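PDB 3BLX: isocitrate dehydrogenase [NAD] subunit 2, mitochondrial, which catalyses, together with subunit 1, the NAD+-dependent oxidative decarboxylation of isocitrate to 2-oxoglutarate in the citric acid cycle and also binds mitochondrial mRNA leaders. Local coordinates for residues V58-V63 / R97-T102; Q75-N80 / H272-F277; R170-Y175 / V239-N244; V184-K189 / G198-V203. All blocks are in the same frame, centred on the assembly; numbering follows the deposited sequence.

Overall arrangement
Three of the four contacts reach one mixed sheet. Interaction 2 packs helix 71-80 by the start of strand 275-279, near one edge, while interactions 3 and 4 lie on the neighbouring parallel strands 238-242 and 183-188, toward the other. Their centres are only 10 Å apart, and I185 joins them through probable backbone hydrogen bonds with V239 and V241. Interaction 1 stands off this sheet, its centre 16 Å from that of interaction 2 and 32 Å from that of interaction 4. Along the chain, interactions 1 and 2 alternate, interaction 3 nests within interaction 2, and interaction 4 within interaction 3, so interaction 2 encloses interactions 3 and 4, and the sheet joins all three.

Interaction 1. Residues V58-V63 / R97-T102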
loop_
_atom_site.group_PDB
_atom_site.type_symbol
_atom_site.label_atom_id
_atom_site.label_comp_id
_atom_site.label_asym_id
_atom_site.label_seq_id
_atom_site.Cartn_x
_atom_site.Cartn_y
_atom_site.Cartn_z
ATOM N N VAL B 58 -38.520 28.612 8.932
ATOM C CA VAL B 58 -37.106 28.904 8.701
ATOM C C VAL B 58 -36.397 27.746 7.990
ATOM O O VAL B 58 -35.169 27.668 7.995
ATOM C CB VAL B 58 -36.357 29.209 10.021
ATOM C CG1 VAL B 58 -36.823 30.522 10.626
ATOM C CG2 VAL B 58 -36.535 28.071 10.994
ATOM N N SER B 59 -37.172 26.845 7.392
ATOM C CA SER B 59 -36.604 25.751 6.612
ATOM C C SER B 59 -35.502 26.267 5.703
ATOM O O SER B 59 -35.708 27.203 4.931
ATOM C CB SER B 59 -37.683 25.058 5.779
ATOM O OG SER B 59 -38.463 24.190 6.577
ATOM N N PRO B 60 -34.325 25.645 5.789
ATOM C CA PRO B 60 -33.116 26.075 5.083
ATOM C C PRO B 60 -33.280 26.083 3.566
ATOM O O PRO B 60 -33.239 25.014 2.950
ATOM C CB PRO B 60 -32.084 25.008 5.474
ATOM C CG PRO B 60 -32.637 24.346 6.699
ATOM C CD PRO B 60 -34.118 24.401 6.548
ATOM N N ILE B 61 -33.461 27.265 2.978
ATOM C CA ILE B 61 -33.370 27.425 1.528
ATOM C C ILE B 61 -31.898 27.477 1.112
ATOM O O ILE B 61 -31.047 27.920 1.887
ATOM C CB ILE B 61 -34.083 28.693 1.083
ATOM C CG1 ILE B 61 -35.489 28.352 0.607
ATOM C CG2 ILE B 61 -33.332 29.376 -0.025
ATOM C CD1 ILE B 61 -36.362 29.581 0.397
ATOM N N PHE B 62 -31.580 27.002 -0.089
ATOM C CA PHE B 62 -30.197 27.059 -0.562
ATOM C C PHE B 62 -30.042 28.106 -1.690
ATOM O O PHE B 62 -30.829 28.130 -2.630
ATOM C CB PHE B 62 -29.689 25.649 -0.960
ATOM C CG PHE B 62 -29.427 24.732 0.230
ATOM C CD1 PHE B 62 -28.247 23.978 0.306
ATOM C CD2 PHE B 62 -30.367 24.635 1.282
ATOM C CE1 PHE B 62 -28.014 23.147 1.399
ATOM C CE2 PHE B 62 -30.154 23.800 2.389
ATOM C CZ PHE B 62 -28.972 23.054 2.447
ATOM N N VAL B 63 -29.055 28.993 -1.564
ATOM C CA VAL B 63 -28.750 29.992 -2.599
ATOM C C VAL B 63 -27.241 30.039 -2.859
ATOM O O VAL B 63 -26.475 30.523 -2.010
ATOM C CB VAL B 63 -29.232 31.392 -2.182
ATOM C CG1 VAL B 63 -28.569 32.448 -3.031
ATOM C CG2 VAL B 63 -30.742 31.495 -2.283
ATOM N N ARG B 97 -24.967 23.640 5.460
ATOM C CA ARG B 97 -24.411 24.446 6.553
ATOM C C ARG B 97 -25.322 24.361 7.786
ATOM O O ARG B 97 -26.399 23.766 7.723
ATOM C CB ARG B 97 -24.209 25.900 6.116
ATOM C CG ARG B 97 -23.107 26.633 6.870
ATOM C CD ARG B 97 -22.535 27.768 6.030
ATOM N NE ARG B 97 -23.466 28.892 5.901
ATOM C CZ ARG B 97 -23.290 30.082 6.478
ATOM N NH1 ARG B 97 -22.212 30.306 7.221
ATOM N NH2 ARG B 97 -24.188 31.051 6.310
ATOM N N SER B 98 -24.896 24.944 8.903
ATOM C CA SER B 98 -25.624 24.790 10.166
ATOM C C SER B 98 -26.845 25.709 10.235
ATOM O O SER B 98 -26.763 26.897 9.933
ATOM C CB SER B 98 -24.703 25.030 11.371
ATOM O OG SER B 98 -25.407 24.923 12.606
ATOM N N LEU B 99 -27.981 25.151 10.635
ATOM C CA LEU B 99 -29.230 25.896 10.658
ATOM C C LEU B 99 -29.174 27.016 11.693
ATOM O O LEU B 99 -29.596 28.150 11.435
ATOM C CB LEU B 99 -30.374 24.940 10.964
ATOM C CG LEU B 99 -31.761 25.560 11.003
ATOM C CD1 LEU B 99 -31.931 26.521 9.853
ATOM C CD2 LEU B 99 -32.813 24.461 10.983
ATOM N N ASN B 100 -28.643 26.677 12.866
ATOM C CA ASN B 100 -28.442 27.642 13.934
ATOM C C ASN B 100 -27.369 28.657 13.567
ATOM O O ASN B 100 -27.468 29.824 13.911
ATOM C CB ASN B 100 -28.101 26.926 15.244
ATOM C CG ASN B 100 -29.228 26.009 15.723
ATOM O OD1 ASN B 100 -30.365 26.452 15.969
ATOM N ND2 ASN B 100 -28.917 24.728 15.857
ATOM N N LEU B 101 -26.348 28.217 12.843
ATOM C CA LEU B 101 -25.247 29.107 12.517
ATOM C C LEU B 101 -25.665 30.209 11.532
ATOM O O LEU B 101 -25.216 31.350 11.651
ATOM C CB LEU B 101 -24.028 28.316 12.021
ATOM C CG LEU B 101 -22.655 29.003 12.007
ATOM C CD1 LEU B 101 -22.361 29.632 10.654
ATOM C CD2 LEU B 101 -22.507 30.026 13.145
ATOM N N THR B 102 -26.530 29.886 10.573
ATOM C CA THR B 102 -26.981 30.899 9.612
ATOM C C THR B 102 -27.996 31.823 10.241
ATOM O O THR B 102 -28.098 32.995 9.887
ATOM C CB THR B 102 -27.602 30.302 8.325
ATOM O OG1 THR B 102 -27.790 28.901 8.489
ATOM C CG2 THR B 102 -26.686 30.518 7.152
#
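L99 lays its methyl CD1 against the ring of P60, the nearest approach being 3.9 Å between L99 CD1 and P60 CG. The two side chains meet at about a right angle, so one branch of the leucine does the touching rather than its whole length. CG of L99 stands anti to the backbone N (chi1 -179°), which carries the branched end out from the first turn of the helix toward the loop 58-60. The same methyl lies 3.9 Å from V58 O, a van der Waals neighbour only. A proline suits this place because its rigid ring offers an apolar surface in a loop leading into strand 61-63, and a leucine supplies a flexible partner; L99 also rests on L88.

Behind L99 the start of the helix is secured by its own polar groups. S98 occupies the N-cap position, and its OG accepts a weak bond from L101 N. T102 N donates to S98 O at 3.1 Å; T102 OG1 also reaches S98 O, at 2.7 Å from the opposite face of the carbonyl plane, though the T102 side chain is less surely placed. This is a serine N-cap on helix 99-107, whose later turn bears R104, an isocitrate-binding arginine by similarity, with its side chain about 9 Å from that of L99.

Interaction 2. Residues Q75-N80 / H272-F277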
loop_
_atom_site.group_PDB
_atom_site.type_symbol
_atom_site.label_atom_id
_atom_site.label_comp_id
_atom_site.label_asym_id
_atom_site.label_seq_id
_atom_site.Cartn_x
_atom_site.Cartn_y
_atom_site.Cartn_z
ATOM N N GLN B 75 -38.145 38.857 6.835
ATOM C CA GLN B 75 -38.902 40.105 6.919
ATOM C C GLN B 75 -39.731 40.170 8.192
ATOM O O GLN B 75 -39.785 41.199 8.868
ATOM C CB GLN B 75 -39.808 40.260 5.699
ATOM C CG GLN B 75 -39.054 40.247 4.386
ATOM C CD GLN B 75 -37.918 41.250 4.368
ATOM O OE1 GLN B 75 -37.997 42.322 4.993
ATOM N NE2 GLN B 75 -36.845 40.911 3.651
ATOM N N SER B 76 -40.378 39.057 8.512
ATOM C CA SER B 76 -41.179 38.958 9.719
ATOM C C SER B 76 -40.389 39.267 11.000
ATOM O O SER B 76 -40.850 40.010 11.864
ATOM C CB SER B 76 -41.784 37.561 9.808
ATOM O OG SER B 76 -42.396 37.363 11.066
ATOM N N ILE B 77 -39.200 38.684 11.120
ATOM C CA ILE B 77 -38.398 38.813 12.328
ATOM C C ILE B 77 -37.667 40.145 12.352
ATOM O O ILE B 77 -37.531 40.742 13.404
ATOM C CB ILE B 77 -37.395 37.653 12.459
ATOM C CG1 ILE B 77 -38.138 36.327 12.495
ATOM C CG2 ILE B 77 -36.595 37.786 13.708
ATOM C CD1 ILE B 77 -37.239 35.153 12.552
ATOM N N THR B 78 -37.206 40.618 11.193
ATOM C CA THR B 78 -36.533 41.917 11.110
ATOM C C THR B 78 -37.483 43.029 11.542
ATOM O O THR B 78 -37.072 44.054 12.102
ATOM C CB THR B 78 -36.044 42.231 9.682
ATOM O OG1 THR B 78 -35.139 41.211 9.241
ATOM C CG2 THR B 78 -35.342 43.589 9.639
ATOM N N LYS B 79 -38.763 42.814 11.270
ATOM C CA LYS B 79 -39.788 43.794 11.582
ATOM C C LYS B 79 -40.189 43.745 13.047
ATOM O O LYS B 79 -40.317 44.782 13.685
ATOM C CB LYS B 79 -41.025 43.563 10.718
ATOM C CG LYS B 79 -42.204 44.480 11.065
ATOM C CD LYS B 79 -43.548 43.769 10.865
ATOM C CE LYS B 79 -43.599 43.015 9.533
ATOM N NZ LYS B 79 -44.669 41.969 9.522
ATOM N N ASN B 80 -40.403 42.540 13.570
ATOM C CA ASN B 80 -40.871 42.371 14.945
ATOM C C ASN B 80 -39.782 42.585 15.995
ATOM O O ASN B 80 -40.075 42.967 17.133
ATOM C CB ASN B 80 -41.485 40.990 15.129
ATOM C CG ASN B 80 -42.711 40.789 14.279
ATOM O OD1 ASN B 80 -43.290 41.746 13.769
ATOM N ND2 ASN B 80 -43.115 39.539 14.117
ATOM N N HIS B 272 -27.902 43.212 17.836
ATOM C CA HIS B 272 -27.967 44.662 17.988
ATOM C C HIS B 272 -29.409 45.167 18.019
ATOM O O HIS B 272 -29.740 46.091 18.780
ATOM C CB HIS B 272 -27.157 45.372 16.894
ATOM C CG HIS B 272 -25.688 45.482 17.194
ATOM N ND1 HIS B 272 -25.183 46.340 18.151
ATOM C CD2 HIS B 272 -24.614 44.849 16.655
ATOM C CE1 HIS B 272 -23.866 46.230 18.187
ATOM N NE2 HIS B 272 -23.495 45.334 17.288
ATOM N N LYS B 273 -30.270 44.553 17.212
ATOM C CA LYS B 273 -31.685 44.908 17.230
ATOM C C LYS B 273 -32.592 43.692 17.438
ATOM O O LYS B 273 -33.501 43.727 18.270
ATOM C CB LYS B 273 -32.064 45.679 15.963
ATOM C CG LYS B 273 -31.522 45.075 14.679
ATOM C CD LYS B 273 -32.178 45.698 13.448
ATOM C CE LYS B 273 -31.831 44.924 12.179
ATOM N NZ LYS B 273 -32.663 45.356 11.024
ATOM N N ILE B 274 -32.340 42.617 16.694
ATOM C CA ILE B 274 -33.139 41.393 16.833
ATOM C C ILE B 274 -32.632 40.532 17.993
ATOM O O ILE B 274 -31.461 40.605 18.351
ATOM C CB ILE B 274 -33.142 40.528 15.532
ATOM C CG1 ILE B 274 -33.578 41.337 14.304
ATOM C CG2 ILE B 274 -34.042 39.332 15.679
ATOM C CD1 ILE B 274 -32.413 41.838 13.453
ATOM N N SER B 275 -33.516 39.732 18.582
ATOM C CA SER B 275 -33.135 38.781 19.626
ATOM C C SER B 275 -34.046 37.569 19.602
ATOM O O SER B 275 -35.260 37.694 19.642
ATOM C CB SER B 275 -33.183 39.428 21.013
ATOM O OG SER B 275 -32.111 40.327 21.204
ATOM N N ILE B 276 -33.457 36.389 19.565
ATOM C CA ILE B 276 -34.217 35.163 19.448
ATOM C C ILE B 276 -34.059 34.360 20.717
ATOM O O ILE B 276 -32.986 34.330 21.287
ATOM C CB ILE B 276 -33.720 34.367 18.254
ATOM C CG1 ILE B 276 -33.926 35.195 16.984
ATOM C CG2 ILE B 276 -34.410 33.036 18.178
ATOM C CD1 ILE B 276 -33.678 34.440 15.706
ATOM N N PHE B 277 -35.135 33.724 21.168
ATOM C CA PHE B 277 -35.148 33.034 22.450
ATOM C C PHE B 277 -35.597 31.631 22.227
ATOM O O PHE B 277 -36.563 31.408 21.519
ATOM C CB PHE B 277 -36.100 33.746 23.415
ATOM C CG PHE B 277 -35.689 35.150 23.719
ATOM C CD1 PHE B 277 -35.036 35.456 24.910
ATOM C CD2 PHE B 277 -35.909 36.168 22.795
ATOM C CE1 PHE B 277 -34.635 36.771 25.193
ATOM C CE2 PHE B 277 -35.507 37.496 23.065
ATOM C CZ PHE B 277 -34.877 37.796 24.267
#
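T78 OG1 hydrogen-bonds to V74 O, one turn back in its own helix, while the other branch of the same side chain meets K273: T78 CG2 lies 3.5 Å from K273 NZ. The hydroxyl is thus spent within the helix and only a methyl faces the lysine. The contact belongs to the helix-on-sheet layering of the isocitrate/isopropylmalate dehydrogenase fold, in which helix 71-80 leads into strand 82-85 and packs beside the residues entering strand 275-279, the parallel neighbour of that strand. Backbone hydrogen bonds of S275 with L81 and A83 tie the two strands together close by.

The apolar core of the contact is a pair of isoleucines. I77 and I274 both point across the gap and cross at about a right angle, meeting through their gamma methyls; in I77, CG1 lies beside the backbone N (chi1 -59°), which leaves CG2 anti to that nitrogen and facing I274. Beta-branched residues suit the place because a methyl held close to the backbone can bridge helix and strand, and both are buried here. I77 further packs on S25 and I27.

K273 sits at the exposed border, where a long chain can run along the helix and keep its ammonium near solvent; beyond CG it is extended. Deeper in, the meeting of I77 CG2 with I274 CG2 is at 3.6 Å.

Interaction 3. Residues R170-Y175 / V239-N244; sequences RYAFEY and VSVCPN
A172 and V241 face each other head on: the CB methyl of the alanine points straight at the valine and meets both of its branches, with A172 CB 3.3 Å from V241 CG1 and 3.9 Å from V241 CG2. Two residues earlier in the strand, on the same face, V239 turns to A172 as well, but beside it rather than in front. In V239, CG1 is anti to the backbone N (chi1 154°), which brings it to 3.8 Å from A172 O, while CG2, anti to the carbonyl carbon, goes to Y175. There V239 CG2 comes in at the edge of the tyrosine ring, near its plane, 4.4 Å from Y175 CD1.

This is helix-on-sheet packing of an alpha/beta domain. The segment 170-175 of helix 162-178 runs almost antiparallel to strand 239-242, their axes 8.8 Å apart at 175°. Alanine suits the helix residue nearest the sheet, since a lone methyl lets the backbone approach the strand, and valines suit a strand whose alternate side chains must cover the helix with branched apolar surface; S240, between them, points away. Y175 extends the layer to V132 of the adjoining strand 130-136, and V241 touches I134 of that strand and V186 of strand 183-188. R170, off this face, forms salt bridges with E166 and E210.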
loop_
_atom_site.group_PDB
_atom_site.type_symbol
_atom_site.label_atom_id
_atom_site.label_comp_id
_atom_site.label_asym_id
_atom_site.label_seq_id
_atom_site.Cartn_x
_atom_site.Cartn_y
_atom_site.Cartn_z
ATOM N N ARG B 170 -19.261 44.218 26.895
ATOM C CA ARG B 170 -20.218 45.285 27.244
ATOM C C ARG B 170 -21.524 44.673 27.703
ATOM O O ARG B 170 -22.016 44.988 28.777
ATOM C CB ARG B 170 -20.514 46.249 26.082
ATOM C CG ARG B 170 -19.508 47.346 25.921
ATOM C CD ARG B 170 -20.132 48.579 25.332
ATOM N NE ARG B 170 -19.488 49.749 25.913
ATOM C CZ ARG B 170 -18.376 50.278 25.434
ATOM N NH1 ARG B 170 -17.809 49.750 24.351
ATOM N NH2 ARG B 170 -17.837 51.330 26.022
ATOM N N TYR B 171 -22.074 43.786 26.887
ATOM C CA TYR B 171 -23.356 43.191 27.186
ATOM C C TYR B 171 -23.315 42.470 28.505
ATOM O O TYR B 171 -24.301 42.461 29.217
ATOM C CB TYR B 171 -23.810 42.236 26.083
ATOM C CG TYR B 171 -25.214 41.737 26.301
ATOM C CD1 TYR B 171 -26.306 42.437 25.803
ATOM C CD2 TYR B 171 -25.453 40.582 27.031
ATOM C CE1 TYR B 171 -27.592 41.995 26.014
ATOM C CE2 TYR B 171 -26.744 40.136 27.260
ATOM C CZ TYR B 171 -27.805 40.851 26.747
ATOM O OH TYR B 171 -29.087 40.412 26.968
ATOM N N ALA B 172 -22.176 41.886 28.852
ATOM C CA ALA B 172 -22.095 41.118 30.090
ATOM C C ALA B 172 -22.188 42.036 31.266
ATOM O O ALA B 172 -22.781 41.689 32.273
ATOM C CB ALA B 172 -20.817 40.315 30.172
ATOM N N PHE B 173 -21.566 43.197 31.140
ATOM C CA PHE B 173 -21.648 44.213 32.184
ATOM C C PHE B 173 -23.094 44.722 32.353
ATOM O O PHE B 173 -23.668 44.611 33.422
ATOM C CB PHE B 173 -20.686 45.367 31.888
ATOM C CG PHE B 173 -19.261 45.089 32.291
ATOM C CD1 PHE B 173 -18.225 45.134 31.358
ATOM C CD2 PHE B 173 -18.949 44.783 33.604
ATOM C CE1 PHE B 173 -16.913 44.883 31.740
ATOM C CE2 PHE B 173 -17.632 44.527 33.983
ATOM C CZ PHE B 173 -16.615 44.572 33.043
ATOM N N GLU B 174 -23.672 45.248 31.278
ATOM C CA GLU B 174 -25.033 45.773 31.249
ATOM C C GLU B 174 -26.109 44.762 31.651
ATOM O O GLU B 174 -27.197 45.125 32.077
ATOM C CB GLU B 174 -25.348 46.365 29.879
ATOM C CG GLU B 174 -24.379 47.434 29.473
ATOM C CD GLU B 174 -25.031 48.587 28.748
ATOM O OE1 GLU B 174 -24.673 48.797 27.570
ATOM O OE2 GLU B 174 -25.890 49.274 29.355
ATOM N N TYR B 175 -25.792 43.491 31.535
ATOM C CA TYR B 175 -26.709 42.449 31.938
ATOM C C TYR B 175 -26.513 42.128 33.418
ATOM O O TYR B 175 -27.438 41.700 34.096
ATOM C CB TYR B 175 -26.487 41.194 31.071
ATOM C CG TYR B 175 -27.498 40.092 31.302
ATOM C CD1 TYR B 175 -27.240 39.050 32.202
ATOM C CD2 TYR B 175 -28.719 40.097 30.626
ATOM C CE1 TYR B 175 -28.172 38.043 32.420
ATOM C CE2 TYR B 175 -29.659 39.103 30.834
ATOM C CZ TYR B 175 -29.387 38.075 31.732
ATOM O OH TYR B 175 -30.337 37.086 31.935
ATOM N N VAL B 239 -21.883 37.169 36.966
ATOM C CA VAL B 239 -22.138 36.874 35.574
ATOM C C VAL B 239 -20.810 36.550 34.864
ATOM O O VAL B 239 -19.898 37.379 34.816
ATOM C CB VAL B 239 -22.797 38.072 34.938
ATOM C CG1 VAL B 239 -22.532 38.128 33.455
ATOM C CG2 VAL B 239 -24.254 38.012 35.210
ATOM N N SER B 240 -20.689 35.338 34.344
ATOM C CA SER B 240 -19.486 34.955 33.598
ATOM C C SER B 240 -19.544 35.305 32.095
ATOM O O SER B 240 -20.564 35.079 31.443
ATOM C CB SER B 240 -19.254 33.467 33.770
ATOM O OG SER B 240 -19.237 33.121 35.134
ATOM N N VAL B 241 -18.475 35.886 31.550
ATOM C CA VAL B 241 -18.287 35.888 30.096
ATOM C C VAL B 241 -17.087 35.061 29.640
ATOM O O VAL B 241 -16.080 34.988 30.309
ATOM C CB VAL B 241 -18.056 37.269 29.538
ATOM C CG1 VAL B 241 -19.267 37.761 28.854
ATOM C CG2 VAL B 241 -17.548 38.177 30.617
ATOM N N CYS B 242 -17.173 34.479 28.459
ATOM C CA CYS B 242 -16.006 33.791 27.905
ATOM C C CYS B 242 -15.974 33.904 26.406
ATOM O O CYS B 242 -17.004 34.208 25.772
ATOM C CB CYS B 242 -16.008 32.328 28.311
ATOM S SG CYS B 242 -17.439 31.433 27.701
ATOM N N PRO B 243 -14.788 33.677 25.817
ATOM C CA PRO B 243 -14.653 33.662 24.352
ATOM C C PRO B 243 -15.409 32.468 23.781
ATOM O O PRO B 243 -15.700 31.516 24.515
ATOM C CB PRO B 243 -13.150 33.506 24.127
ATOM C CG PRO B 243 -12.498 33.806 25.444
ATOM C CD PRO B 243 -13.501 33.454 26.499
ATOM N N ASN B 244 -15.748 32.524 22.499
ATOM C CA ASN B 244 -16.571 31.471 21.896
ATOM C C ASN B 244 -16.035 30.038 22.118
ATOM O O ASN B 244 -16.820 29.097 22.257
ATOM C CB ASN B 244 -16.790 31.763 20.406
ATOM C CG ASN B 244 -17.419 30.598 19.671
ATOM O OD1 ASN B 244 -16.740 29.903 18.914
ATOM N ND2 ASN B 244 -18.711 30.363 19.901
#

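Interaction 4. Residues V184-K189 / G198-V203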
loop_
_atom_site.group_PDB
_atom_site.type_symbol
_atom_site.label_atom_id
_atom_site.label_comp_id
_atom_site.label_asym_id
_atom_site.label_seq_id
_atom_site.Cartn_x
_atom_site.Cartn_y
_atom_site.Cartn_z
ATOM N N VAL B 184 -18.688 40.646 37.429
ATOM C CA VAL B 184 -18.587 39.919 36.171
ATOM C C VAL B 184 -17.224 39.272 36.118
ATOM O O VAL B 184 -16.202 39.908 36.341
ATOM C CB VAL B 184 -18.880 40.760 34.919
ATOM C CG1 VAL B 184 -19.670 42.015 35.280
ATOM C CG2 VAL B 184 -17.619 41.088 34.200
ATOM N N ILE B 185 -17.243 37.971 35.906
ATOM C CA ILE B 185 -16.035 37.170 35.816
ATOM C C ILE B 185 -15.708 36.822 34.362
ATOM O O ILE B 185 -16.499 36.159 33.686
ATOM C CB ILE B 185 -16.223 35.875 36.595
ATOM C CG1 ILE B 185 -16.538 36.207 38.060
ATOM C CG2 ILE B 185 -15.014 34.994 36.436
ATOM C CD1 ILE B 185 -16.841 35.006 38.895
ATOM N N VAL B 186 -14.567 37.296 33.873
ATOM C CA VAL B 186 -14.076 36.857 32.582
ATOM C C VAL B 186 -13.324 35.548 32.785
ATOM O O VAL B 186 -12.401 35.484 33.595
ATOM C CB VAL B 186 -13.129 37.870 31.937
ATOM C CG1 VAL B 186 -12.435 37.213 30.797
ATOM C CG2 VAL B 186 -13.880 39.068 31.435
ATOM N N VAL B 187 -13.753 34.509 32.070
ATOM C CA VAL B 187 -13.103 33.193 32.070
ATOM C C VAL B 187 -12.215 33.030 30.828
ATOM O O VAL B 187 -12.636 33.328 29.710
ATOM C CB VAL B 187 -14.136 32.047 32.133
ATOM C CG1 VAL B 187 -13.481 30.708 31.926
ATOM C CG2 VAL B 187 -14.816 32.049 33.459
ATOM N N HIS B 188 -10.985 32.569 31.027
ATOM C CA HIS B 188 -10.023 32.493 29.948
ATOM C C HIS B 188 -9.033 31.392 30.258
ATOM O O HIS B 188 -9.072 30.821 31.336
ATOM C CB HIS B 188 -9.293 33.818 29.828
ATOM C CG HIS B 188 -8.506 34.165 31.047
ATOM N ND1 HIS B 188 -7.136 34.047 31.102
ATOM C CD2 HIS B 188 -8.900 34.587 32.273
ATOM C CE1 HIS B 188 -6.715 34.397 32.305
ATOM N NE2 HIS B 188 -7.767 34.723 33.035
ATOM N N LYS B 189 -8.155 31.085 29.302
ATOM C CA LYS B 189 -7.087 30.088 29.475
ATOM C C LYS B 189 -5.728 30.822 29.598
ATOM O O LYS B 189 -5.640 32.008 29.282
ATOM C CB LYS B 189 -7.089 29.076 28.320
ATOM C CG LYS B 189 -6.948 27.615 28.735
ATOM C CD LYS B 189 -5.896 27.447 29.834
ATOM C CE LYS B 189 -5.173 26.100 29.752
ATOM N NZ LYS B 189 -6.050 24.921 29.986
ATOM N N GLY B 198 -5.257 36.908 26.199
ATOM C CA GLY B 198 -4.744 38.197 26.602
ATOM C C GLY B 198 -5.530 39.352 25.999
ATOM O O GLY B 198 -5.663 40.389 26.633
ATOM N N LEU B 199 -6.045 39.194 24.777
ATOM C CA LEU B 199 -6.748 40.298 24.126
ATOM C C LEU B 199 -8.140 40.430 24.700
ATOM O O LEU B 199 -8.667 41.528 24.865
ATOM C CB LEU B 199 -6.789 40.104 22.601
ATOM C CG LEU B 199 -7.759 40.951 21.776
ATOM C CD1 LEU B 199 -7.286 41.004 20.353
ATOM C CD2 LEU B 199 -9.180 40.398 21.818
ATOM N N PHE B 200 -8.738 39.289 25.006
ATOM C CA PHE B 200 -10.072 39.251 25.559
ATOM C C PHE B 200 -10.086 39.856 26.948
ATOM O O PHE B 200 -10.978 40.613 27.257
ATOM C CB PHE B 200 -10.562 37.818 25.605
ATOM C CG PHE B 200 -12.031 37.685 25.853
ATOM C CD1 PHE B 200 -12.942 37.920 24.835
ATOM C CD2 PHE B 200 -12.503 37.299 27.093
ATOM C CE1 PHE B 200 -14.314 37.783 25.049
ATOM C CE2 PHE B 200 -13.870 37.158 27.316
ATOM C CZ PHE B 200 -14.777 37.402 26.287
ATOM N N VAL B 201 -9.091 39.524 27.773
ATOM C CA VAL B 201 -8.970 40.079 29.120
ATOM C C VAL B 201 -8.677 41.583 29.096
ATOM O O VAL B 201 -9.241 42.324 29.875
ATOM C CB VAL B 201 -7.882 39.360 29.951
ATOM C CG1 VAL B 201 -7.560 40.151 31.220
ATOM C CG2 VAL B 201 -8.327 37.950 30.309
ATOM N N ASN B 202 -7.809 42.034 28.195
ATOM C CA ASN B 202 -7.495 43.456 28.084
ATOM C C ASN B 202 -8.713 44.268 27.715
ATOM O O ASN B 202 -8.904 45.354 28.216
ATOM C CB ASN B 202 -6.382 43.735 27.063
ATOM C CG ASN B 202 -5.007 43.358 27.576
ATOM O OD1 ASN B 202 -4.840 43.021 28.751
ATOM N ND2 ASN B 202 -4.015 43.403 26.690
ATOM N N VAL B 203 -9.526 43.742 26.817
ATOM C CA VAL B 203 -10.739 44.414 26.396
ATOM C C VAL B 203 -11.711 44.532 27.579
ATOM O O VAL B 203 -12.443 45.511 27.705
ATOM C CB VAL B 203 -11.383 43.637 25.240
ATOM C CG1 VAL B 203 -12.867 43.901 25.157
ATOM C CG2 VAL B 203 -10.720 43.988 23.959
#
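Strand 183-188 and helix 195-208 open a beta-alpha-beta unit that closes with strand 215-220, and the contact is the packing of its first strand under its helix. As expected for such a crossover, the helix returns nearly antiparallel to the strand: the axes of 184-188 and 198-203 lie 9.1 Å apart at 172°. V186 and H188, alternate residues of the strand, both point to the helix. V186 CG1, anti to the backbone N (chi1 167°), reaches the rim of the F200 ring near its plane, 3.7 Å from F200 CD2, and also approaches V201. The flat phenylalanine is thus met edgewise by the strand and touches S165 and I169 of helix 162-178, a large apolar group suited to filling the junction of two helices and a sheet.

V201 sends CG2 over one face of the H188 imidazole in a CH-pi contact, 4.0 Å from V201 CG2 to the ring centroid and 15° off the normal. The rotation of the imidazole is further limited by a bond to the residue just past the strand: H188 ND1 donates to K189 O at 3.1 Å, from above the carbonyl plane. Replacing H188 with an alanine would probably leave the V201 methyl without the ring face beneath it and K189 O without its side-chain donor. K189 is critical for catalysis by similarity; its NZ makes long, weak ion pairs with D222 and with E135 of a neighbouring subunit 1 chain. Over the imidazole, V201 CG2 is offset toward the rim, 3.9 Å from both H188 CG and H188 CD2.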